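Local coordinates for fatty acyl CoA synthetase FADD13 (FATTY-ACYL-CoA SYNTHETASE) (Mycobacterium tuberculosis, PDB 3R44), which is a member of the ANL clan of AMP-binding enzymes, built from a large AMP-binding region followed by a smaller C-terminal domain, at residues A[391-399]-A[407-415]; A[111-121]-A[139-148]. All coordinates share one frame; numbering follows the deposited sequence.

Interaction 1: A[391-399]-A[407-415]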
loop_
_atom_site.group_PDB
_atom_site.type_symbol
_atom_site.label_atom_id
_atom_site.label_comp_id
_atom_site.label_asym_id
_atom_site.label_seq_id
_atom_site.Cartn_x
_atom_site.Cartn_y
_atom_site.Cartn_z
ATOM N N TRP A 391 18.134 6.722 -8.287
ATOM C CA TRP A 391 17.680 6.059 -7.059
ATOM C C TRP A 391 16.611 6.917 -6.395
ATOM O O TRP A 391 16.855 8.083 -6.128
ATOM C CB TRP A 391 18.821 5.884 -6.101
ATOM C CG TRP A 391 19.839 4.921 -6.545
ATOM C CD1 TRP A 391 20.960 5.169 -7.238
ATOM C CD2 TRP A 391 19.850 3.530 -6.232
ATOM N NE1 TRP A 391 21.714 4.000 -7.369
ATOM C CE2 TRP A 391 21.033 2.980 -6.765
ATOM C CE3 TRP A 391 18.966 2.703 -5.547
ATOM C CZ2 TRP A 391 21.342 1.624 -6.672
ATOM C CZ3 TRP A 391 19.282 1.354 -5.436
ATOM C CH2 TRP A 391 20.462 0.832 -6.012
ATOM N N PHE A 392 15.441 6.319 -6.164
ATOM C CA PHE A 392 14.348 6.970 -5.469
ATOM C C PHE A 392 14.615 6.966 -3.957
ATOM O O PHE A 392 14.835 5.912 -3.388
ATOM C CB PHE A 392 13.009 6.277 -5.737
ATOM C CG PHE A 392 11.911 6.829 -4.920
ATOM C CD1 PHE A 392 11.372 8.078 -5.205
ATOM C CD2 PHE A 392 11.405 6.132 -3.851
ATOM C CE1 PHE A 392 10.405 8.623 -4.401
ATOM C CE2 PHE A 392 10.433 6.658 -3.075
ATOM C CZ PHE A 392 9.905 7.899 -3.344
ATOM N N ARG A 393 14.596 8.129 -3.330
ATOM C CA ARG A 393 14.794 8.227 -1.890
ATOM C C ARG A 393 13.486 8.107 -1.121
ATOM O O ARG A 393 12.586 8.972 -1.213
ATOM C CB ARG A 393 15.461 9.542 -1.570
ATOM C CG ARG A 393 16.828 9.655 -2.245
ATOM C CD ARG A 393 17.562 10.975 -2.042
ATOM N NE ARG A 393 17.670 11.364 -0.643
ATOM C CZ ARG A 393 18.223 12.479 -0.184
ATOM N NH1 ARG A 393 18.803 13.350 -0.984
ATOM N NH2 ARG A 393 18.213 12.708 1.112
ATOM N N THR A 394 13.357 7.048 -0.355
ATOM C CA THR A 394 12.086 6.750 0.284
ATOM C C THR A 394 11.787 7.642 1.492
ATOM O O THR A 394 10.618 7.771 1.854
ATOM C CB THR A 394 12.008 5.263 0.764
ATOM O OG1 THR A 394 13.004 5.062 1.788
ATOM C CG2 THR A 394 12.256 4.270 -0.389
ATOM N N GLY A 395 12.809 8.187 2.154
ATOM C CA GLY A 395 12.635 8.890 3.401
ATOM C C GLY A 395 12.550 7.938 4.587
ATOM O O GLY A 395 12.425 8.371 5.738
ATOM N N ASP A 396 12.600 6.631 4.302
ATOM C CA ASP A 396 12.544 5.621 5.357
ATOM C C ASP A 396 13.976 5.202 5.662
ATOM O O ASP A 396 14.835 5.184 4.770
ATOM C CB ASP A 396 11.743 4.403 4.886
ATOM C CG ASP A 396 10.260 4.690 4.640
ATOM O OD1 ASP A 396 9.675 5.708 5.098
ATOM O OD2 ASP A 396 9.669 3.863 3.927
ATOM N N ILE A 397 14.280 4.889 6.917
ATOM C CA ILE A 397 15.612 4.500 7.299
ATOM C C ILE A 397 15.629 2.991 7.539
ATOM O O ILE A 397 14.674 2.427 8.129
ATOM C CB ILE A 397 16.054 5.208 8.597
ATOM C CG1 ILE A 397 15.982 6.729 8.445
ATOM C CG2 ILE A 397 17.472 4.730 9.043
ATOM C CD1 ILE A 397 16.700 7.290 7.222
ATOM N N GLY A 398 16.709 2.340 7.161
ATOM C CA GLY A 398 16.785 0.929 7.463
ATOM C C GLY A 398 18.208 0.403 7.431
ATOM O O GLY A 398 19.161 1.150 7.353
ATOM N N GLU A 399 18.318 -0.909 7.508
ATOM C CA GLU A 399 19.619 -1.575 7.523
ATOM C C GLU A 399 19.514 -2.815 6.660
ATOM O O GLU A 399 18.571 -3.565 6.813
ATOM C CB GLU A 399 20.014 -1.997 8.950
ATOM C CG GLU A 399 21.444 -2.582 8.997
ATOM C CD GLU A 399 22.024 -2.703 10.430
ATOM O OE1 GLU A 399 21.348 -2.285 11.402
ATOM O OE2 GLU A 399 23.174 -3.190 10.571
ATOM N N TYR A 407 15.913 -4.451 6.938
ATOM C CA TYR A 407 15.220 -4.258 8.214
ATOM C C TYR A 407 14.854 -2.790 8.258
ATOM O O TYR A 407 15.722 -1.937 8.249
ATOM C CB TYR A 407 16.090 -4.605 9.430
ATOM C CG TYR A 407 16.343 -6.092 9.595
ATOM C CD1 TYR A 407 15.571 -6.841 10.467
ATOM C CD2 TYR A 407 17.305 -6.748 8.849
ATOM C CE1 TYR A 407 15.757 -8.203 10.617
ATOM C CE2 TYR A 407 17.507 -8.135 8.984
ATOM C CZ TYR A 407 16.739 -8.838 9.867
ATOM O OH TYR A 407 16.911 -10.177 10.007
ATOM N N ILE A 408 13.568 -2.484 8.242
ATOM C CA ILE A 408 13.148 -1.114 8.354
ATOM C C ILE A 408 13.189 -0.634 9.796
ATOM O O ILE A 408 12.629 -1.245 10.727
ATOM C CB ILE A 408 11.750 -0.893 7.741
ATOM C CG1 ILE A 408 11.726 -1.280 6.262
ATOM C CG2 ILE A 408 11.261 0.567 7.938
ATOM C CD1 ILE A 408 12.304 -0.320 5.338
ATOM N N LYS A 409 13.845 0.488 9.996
ATOM C CA LYS A 409 14.023 1.028 11.338
ATOM C C LYS A 409 13.048 2.123 11.659
ATOM O O LYS A 409 12.616 2.234 12.812
ATOM C CB LYS A 409 15.445 1.559 11.534
ATOM C CG LYS A 409 16.515 0.518 11.414
ATOM C CD LYS A 409 16.315 -0.586 12.433
ATOM C CE LYS A 409 17.345 -1.706 12.313
ATOM N NZ LYS A 409 18.751 -1.193 12.556
ATOM N N ASP A 410 12.748 2.970 10.679
ATOM C CA ASP A 410 11.807 4.076 10.884
ATOM C C ASP A 410 11.236 4.501 9.546
ATOM O O ASP A 410 11.858 4.268 8.496
ATOM C CB ASP A 410 12.502 5.276 11.487
ATOM C CG ASP A 410 11.927 5.695 12.813
ATOM O OD1 ASP A 410 10.738 5.405 13.150
ATOM O OD2 ASP A 410 12.727 6.296 13.552
ATOM N N ARG A 411 10.040 5.062 9.598
ATOM C CA ARG A 411 9.362 5.515 8.417
ATOM C C ARG A 411 9.364 7.021 8.410
ATOM O O ARG A 411 9.380 7.652 9.480
ATOM C CB ARG A 411 7.923 5.061 8.407
ATOM C CG ARG A 411 7.710 3.581 8.633
ATOM C CD ARG A 411 8.235 2.825 7.506
ATOM N NE ARG A 411 7.334 1.790 7.006
ATOM C CZ ARG A 411 6.774 1.803 5.789
ATOM N NH1 ARG A 411 6.988 2.818 4.935
ATOM N NH2 ARG A 411 5.990 0.795 5.424
ATOM N N LEU A 412 9.282 7.561 7.199
ATOM C CA LEU A 412 9.214 9.004 6.964
ATOM C C LEU A 412 8.118 9.630 7.809
ATOM O O LEU A 412 8.324 10.701 8.387
ATOM C CB LEU A 412 8.931 9.276 5.480
ATOM C CG LEU A 412 8.805 10.760 5.070
ATOM C CD1 LEU A 412 10.032 11.467 5.595
ATOM C CD2 LEU A 412 8.674 10.905 3.598
ATOM N N LYS A 413 6.966 8.950 7.915
ATOM C CA LYS A 413 5.812 9.497 8.659
ATOM C C LYS A 413 6.070 9.799 10.117
ATOM O O LYS A 413 5.341 10.570 10.727
ATOM C CB LYS A 413 4.590 8.575 8.577
ATOM C CG LYS A 413 4.792 7.233 9.263
ATOM C CD LYS A 413 3.720 6.205 8.947
ATOM C CE LYS A 413 4.031 4.891 9.730
ATOM N NZ LYS A 413 2.859 3.964 9.735
ATOM N N ASP A 414 7.069 9.151 10.695
ATOM C CA ASP A 414 7.397 9.313 12.086
ATOM C C ASP A 414 8.609 10.198 12.317
ATOM O O ASP A 414 8.937 10.538 13.448
ATOM C CB ASP A 414 7.623 7.922 12.706
ATOM C CG ASP A 414 6.322 7.076 12.742
ATOM O OD1 ASP A 414 5.205 7.643 12.900
ATOM O OD2 ASP A 414 6.412 5.843 12.573
ATOM N N MET A 415 9.227 10.650 11.240
ATOM C CA MET A 415 10.370 11.529 11.335
ATOM C C MET A 415 9.975 12.858 12.014
ATOM O O MET A 415 8.841 13.339 11.870
ATOM C CB MET A 415 10.953 11.805 9.950
ATOM C CG MET A 415 12.242 12.605 10.022
ATOM S SD MET A 415 12.880 13.016 8.374
ATOM C CE MET A 415 11.779 14.352 7.834
#
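The planes of the R411 guanidinium and the D396 carboxylate are 76° apart. D396 OD2 approaches NH1 of R411 obliquely, at 3.0 Å, in a salt bridge. D396 OD1 lies farther from the guanidinium, near its plane at the edge. The Y407 ring has the carbonyl O of E399 at its edge, in the ring plane, 4.0 Å from CD2. OD1 of D396 is also gripped by the N-H of L412, at 2.8 Å and on its anti side, with a nearly straight bond (165°). OD2 has a second partner, the hydroxyl of Y315, so both carboxylate oxygens are held. The D396 N-H is tied to OG1 of T394 in an ST turn, at the corner where G395 turns the chain. OG1 is also hydrogen-bonded to V365 O of strand 364-369. This T394-G395-D396 run matches the TGD signature of AMP-binding enzymes. R411 sits just beyond a hairpin of strands 396-400 and 406-410, in the region where relatives have the hinge to the C-terminal domain. In the hairpin, I397 O accepts from K409 N at 2.8 Å and from D410 N at 3.2 Å. Two residues thus stand opposite the single I397, a classic bulge. The K409 chain bends at chi2 (-59°) and again at chi4, bringing NZ into a salt bridge with OE1 of the extended E399, 3.0 Å away. D410 OD2 accepts from the A426 backbone N.

Interaction 2: A[111-121]-A[139-148]; sequences LSDSGSKVVIY and PGTVTDWIGA
Y121 lays one ring face on the backbone of G147, whose CA sits 3.6 Å from the ring centroid in a CH-pi contact. Its chi1 of 67° puts the ring between the backbone N and the carbonyl carbon, over the neighbouring strand. The W145 ring is met on one face by CG1 of V142, 3.3 Å above the plane and offset toward the rim. V119 lies alongside W145, its CB 3.8 Å from CE3. L111 CD1 reaches CZ3 of the same ring obliquely. Beneath these side chains, strands 118-121 and 144-147 run parallel. V119 N donates to D144 O, and I146 N to V119 O at 2.7 Å. Y121 N then donates to I146 O. Just before the strands begin, the hydroxyl of T141 donates to S116 O at 2.7 Å from above the carbonyl plane. K117 O takes T143 N at 2.8 Å. Further out, a Schellman motif with G115 as C-prime residue ends helix 104-114 and turns the chain toward the strand. Helix 126-134 makes the beta-alpha-beta crossover between the two strands, and its I129 packs on V119 and Y121. A water joins Y121 OH, at 2.6 Å, to W145 O. The backbone bonds thus set the register of the two strands, while apolar side chains of V142, V119 and L111 pack round the W145 ring.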
loop_
_atom_site.group_PDB
_atom_site.type_symbol
_atom_site.label_atom_id
_atom_site.label_comp_id
_atom_site.label_asym_id
_atom_site.label_seq_id
_atom_site.Cartn_x
_atom_site.Cartn_y
_atom_site.Cartn_z
ATOM N N LEU A 111 -9.495 15.453 -6.256
ATOM C CA LEU A 111 -10.181 15.742 -7.520
ATOM C C LEU A 111 -9.670 16.983 -8.191
ATOM O O LEU A 111 -9.503 16.969 -9.397
ATOM C CB LEU A 111 -11.700 15.783 -7.346
ATOM C CG LEU A 111 -12.385 14.488 -6.886
ATOM C CD1 LEU A 111 -13.859 14.797 -6.701
ATOM C CD2 LEU A 111 -12.215 13.340 -7.938
ATOM N N SER A 112 -9.410 18.043 -7.425
ATOM C CA SER A 112 -8.837 19.261 -7.969
ATOM C C SER A 112 -7.432 19.099 -8.385
ATOM O O SER A 112 -7.033 19.595 -9.437
ATOM C CB SER A 112 -8.805 20.394 -6.951
ATOM O OG SER A 112 -10.100 20.761 -6.617
ATOM N N ASP A 113 -6.627 18.475 -7.534
ATOM C CA ASP A 113 -5.244 18.314 -7.844
ATOM C C ASP A 113 -5.008 17.453 -9.104
ATOM O O ASP A 113 -4.112 17.751 -9.925
ATOM C CB ASP A 113 -4.482 17.689 -6.676
ATOM C CG ASP A 113 -2.945 17.670 -6.908
ATOM O OD1 ASP A 113 -2.280 18.687 -6.597
ATOM O OD2 ASP A 113 -2.398 16.648 -7.341
ATOM N N SER A 114 -5.764 16.371 -9.220
ATOM C CA SER A 114 -5.644 15.460 -10.328
ATOM C C SER A 114 -6.253 16.002 -11.595
ATOM O O SER A 114 -5.951 15.486 -12.674
ATOM C CB SER A 114 -6.282 14.116 -10.030
ATOM O OG SER A 114 -7.669 14.244 -9.775
ATOM N N GLY A 115 -7.145 16.974 -11.458
ATOM C CA GLY A 115 -7.885 17.540 -12.581
ATOM C C GLY A 115 -8.755 16.476 -13.225
ATOM O O GLY A 115 -8.922 16.453 -14.492
ATOM N N SER A 116 -9.293 15.591 -12.374
ATOM C CA SER A 116 -10.189 14.532 -12.830
ATOM C C SER A 116 -11.340 15.140 -13.597
ATOM O O SER A 116 -11.952 16.143 -13.174
ATOM C CB SER A 116 -10.793 13.695 -11.703
ATOM O OG SER A 116 -9.759 12.918 -11.105
ATOM N N LYS A 117 -11.661 14.485 -14.698
ATOM C CA LYS A 117 -12.755 14.905 -15.566
ATOM C C LYS A 117 -14.062 14.203 -15.234
ATOM O O LYS A 117 -15.128 14.756 -15.354
ATOM C CB LYS A 117 -12.330 14.594 -16.997
ATOM C CG LYS A 117 -13.234 15.050 -18.094
ATOM C CD LYS A 117 -12.473 14.947 -19.448
ATOM C CE LYS A 117 -13.376 15.353 -20.613
ATOM N NZ LYS A 117 -13.965 16.716 -20.434
ATOM N N VAL A 118 -13.970 12.931 -14.846
ATOM C CA VAL A 118 -15.126 12.104 -14.586
ATOM C C VAL A 118 -14.910 11.496 -13.236
ATOM O O VAL A 118 -13.789 11.100 -12.928
ATOM C CB VAL A 118 -15.247 10.996 -15.671
ATOM C CG1 VAL A 118 -16.255 9.909 -15.283
ATOM C CG2 VAL A 118 -15.630 11.651 -17.045
ATOM N N VAL A 119 -15.958 11.442 -12.438
ATOM C CA VAL A 119 -15.901 10.804 -11.129
ATOM C C VAL A 119 -16.927 9.689 -11.094
ATOM O O VAL A 119 -18.115 9.935 -11.319
ATOM C CB VAL A 119 -16.151 11.813 -10.006
ATOM C CG1 VAL A 119 -16.191 11.100 -8.641
ATOM C CG2 VAL A 119 -15.017 12.920 -10.090
ATOM N N ILE A 120 -16.453 8.470 -10.875
ATOM C CA ILE A 120 -17.342 7.307 -10.775
ATOM C C ILE A 120 -17.387 6.873 -9.307
ATOM O O ILE A 120 -16.332 6.547 -8.738
ATOM C CB ILE A 120 -16.912 6.176 -11.698
ATOM C CG1 ILE A 120 -16.878 6.656 -13.162
ATOM C CG2 ILE A 120 -17.923 5.006 -11.554
ATOM C CD1 ILE A 120 -16.345 5.686 -14.072
ATOM N N TYR A 121 -18.573 6.897 -8.693
ATOM C CA TYR A 121 -18.684 6.626 -7.277
ATOM C C TYR A 121 -19.709 5.604 -6.886
ATOM O O TYR A 121 -20.799 5.458 -7.489
ATOM C CB TYR A 121 -18.915 7.909 -6.499
ATOM C CG TYR A 121 -20.240 8.579 -6.760
ATOM C CD1 TYR A 121 -21.340 8.365 -5.921
ATOM C CD2 TYR A 121 -20.398 9.411 -7.845
ATOM C CE1 TYR A 121 -22.549 8.996 -6.167
ATOM C CE2 TYR A 121 -21.595 10.020 -8.107
ATOM C CZ TYR A 121 -22.655 9.826 -7.276
ATOM O OH TYR A 121 -23.828 10.499 -7.589
ATOM N N PRO A 139 -14.804 20.994 -7.584
ATOM C CA PRO A 139 -13.616 20.805 -8.436
ATOM C C PRO A 139 -13.963 21.029 -9.881
ATOM O O PRO A 139 -14.828 20.310 -10.409
ATOM C CB PRO A 139 -13.246 19.346 -8.193
ATOM C CG PRO A 139 -13.698 19.130 -6.765
ATOM C CD PRO A 139 -14.937 19.922 -6.578
ATOM N N GLY A 140 -13.349 22.041 -10.501
ATOM C CA GLY A 140 -13.883 22.600 -11.731
ATOM C C GLY A 140 -13.681 21.791 -12.996
ATOM O O GLY A 140 -14.327 22.067 -14.014
ATOM N N THR A 141 -12.760 20.830 -12.945
ATOM C CA THR A 141 -12.457 19.944 -14.061
ATOM C C THR A 141 -13.499 18.823 -14.224
ATOM O O THR A 141 -13.577 18.229 -15.289
ATOM C CB THR A 141 -11.034 19.321 -13.891
ATOM O OG1 THR A 141 -10.959 18.630 -12.627
ATOM C CG2 THR A 141 -9.950 20.422 -13.936
ATOM N N VAL A 142 -14.266 18.520 -13.169
ATOM C CA VAL A 142 -15.207 17.394 -13.205
ATOM C C VAL A 142 -16.421 17.767 -14.065
ATOM O O VAL A 142 -17.187 18.627 -13.696
ATOM C CB VAL A 142 -15.666 16.940 -11.821
ATOM C CG1 VAL A 142 -16.586 15.747 -11.963
ATOM C CG2 VAL A 142 -14.418 16.557 -10.899
ATOM N N THR A 143 -16.561 17.133 -15.222
ATOM C CA THR A 143 -17.700 17.370 -16.110
ATOM C C THR A 143 -18.773 16.291 -15.888
ATOM O O THR A 143 -19.922 16.450 -16.279
ATOM C CB THR A 143 -17.224 17.447 -17.613
ATOM O OG1 THR A 143 -16.640 16.195 -18.016
ATOM C CG2 THR A 143 -16.176 18.571 -17.808
ATOM N N ASP A 144 -18.417 15.209 -15.205
ATOM C CA ASP A 144 -19.352 14.110 -15.016
ATOM C C ASP A 144 -19.224 13.443 -13.658
ATOM O O ASP A 144 -18.129 13.058 -13.270
ATOM C CB ASP A 144 -19.156 13.098 -16.139
ATOM C CG ASP A 144 -19.903 13.489 -17.380
ATOM O OD1 ASP A 144 -21.157 13.570 -17.300
ATOM O OD2 ASP A 144 -19.253 13.795 -18.406
ATOM N N TRP A 145 -20.336 13.331 -12.942
ATOM C CA TRP A 145 -20.391 12.544 -11.701
ATOM C C TRP A 145 -21.335 11.336 -11.869
ATOM O O TRP A 145 -22.532 11.516 -12.070
ATOM C CB TRP A 145 -20.868 13.414 -10.564
ATOM C CG TRP A 145 -20.192 14.751 -10.422
ATOM C CD1 TRP A 145 -20.446 15.886 -11.132
ATOM C CD2 TRP A 145 -19.184 15.090 -9.466
ATOM N NE1 TRP A 145 -19.629 16.921 -10.687
ATOM C CE2 TRP A 145 -18.850 16.446 -9.663
ATOM C CE3 TRP A 145 -18.503 14.365 -8.476
ATOM C CZ2 TRP A 145 -17.874 17.097 -8.895
ATOM C CZ3 TRP A 145 -17.534 15.021 -7.711
ATOM C CH2 TRP A 145 -17.233 16.368 -7.927
ATOM N N ILE A 146 -20.781 10.132 -11.837
ATOM C CA ILE A 146 -21.494 8.955 -12.301
ATOM C C ILE A 146 -21.587 8.021 -11.122
ATOM O O ILE A 146 -20.579 7.446 -10.734
ATOM C CB ILE A 146 -20.767 8.232 -13.487
ATOM C CG1 ILE A 146 -20.477 9.193 -14.663
ATOM C CG2 ILE A 146 -21.632 7.116 -14.025
ATOM C CD1 ILE A 146 -21.760 9.756 -15.323
ATOM N N GLY A 147 -22.790 7.865 -10.574
ATOM C CA GLY A 147 -22.986 6.953 -9.427
ATOM C C GLY A 147 -23.281 5.550 -9.897
ATOM O O GLY A 147 -23.333 5.275 -11.101
ATOM N N ALA A 148 -23.431 4.643 -8.936
ATOM C CA ALA A 148 -23.657 3.212 -9.209
ATOM C C ALA A 148 -24.778 2.842 -10.195
ATOM O O ALA A 148 -24.579 1.968 -11.047
ATOM C CB ALA A 148 -23.879 2.451 -7.873
HETATM O O HOH W 1 -10.722 23.123 -8.815
HETATM O O HOH W 2 -24.859 10.885 -9.934
#

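Interaction 2 comes first along the chain, and interaction 1 opens well after it closes. Their centres are 34 Å apart, and their nearest atoms are about 15 Å apart without touching. They share no sheet. Interaction 2 belongs to the large AMP-binding region, where it pairs the edge strand 144-147 with its neighbour 118-121 in a four-stranded parallel sheet. Interaction 1 closes the two-stranded hairpin 396-400/406-410. Strand 391-394, just before it, belongs to a separate antiparallel sheet. One contact thus completes a beta-alpha-beta unit of the large region, and the other lies, as in relatives, near the probable hinge to the smaller C-terminal domain.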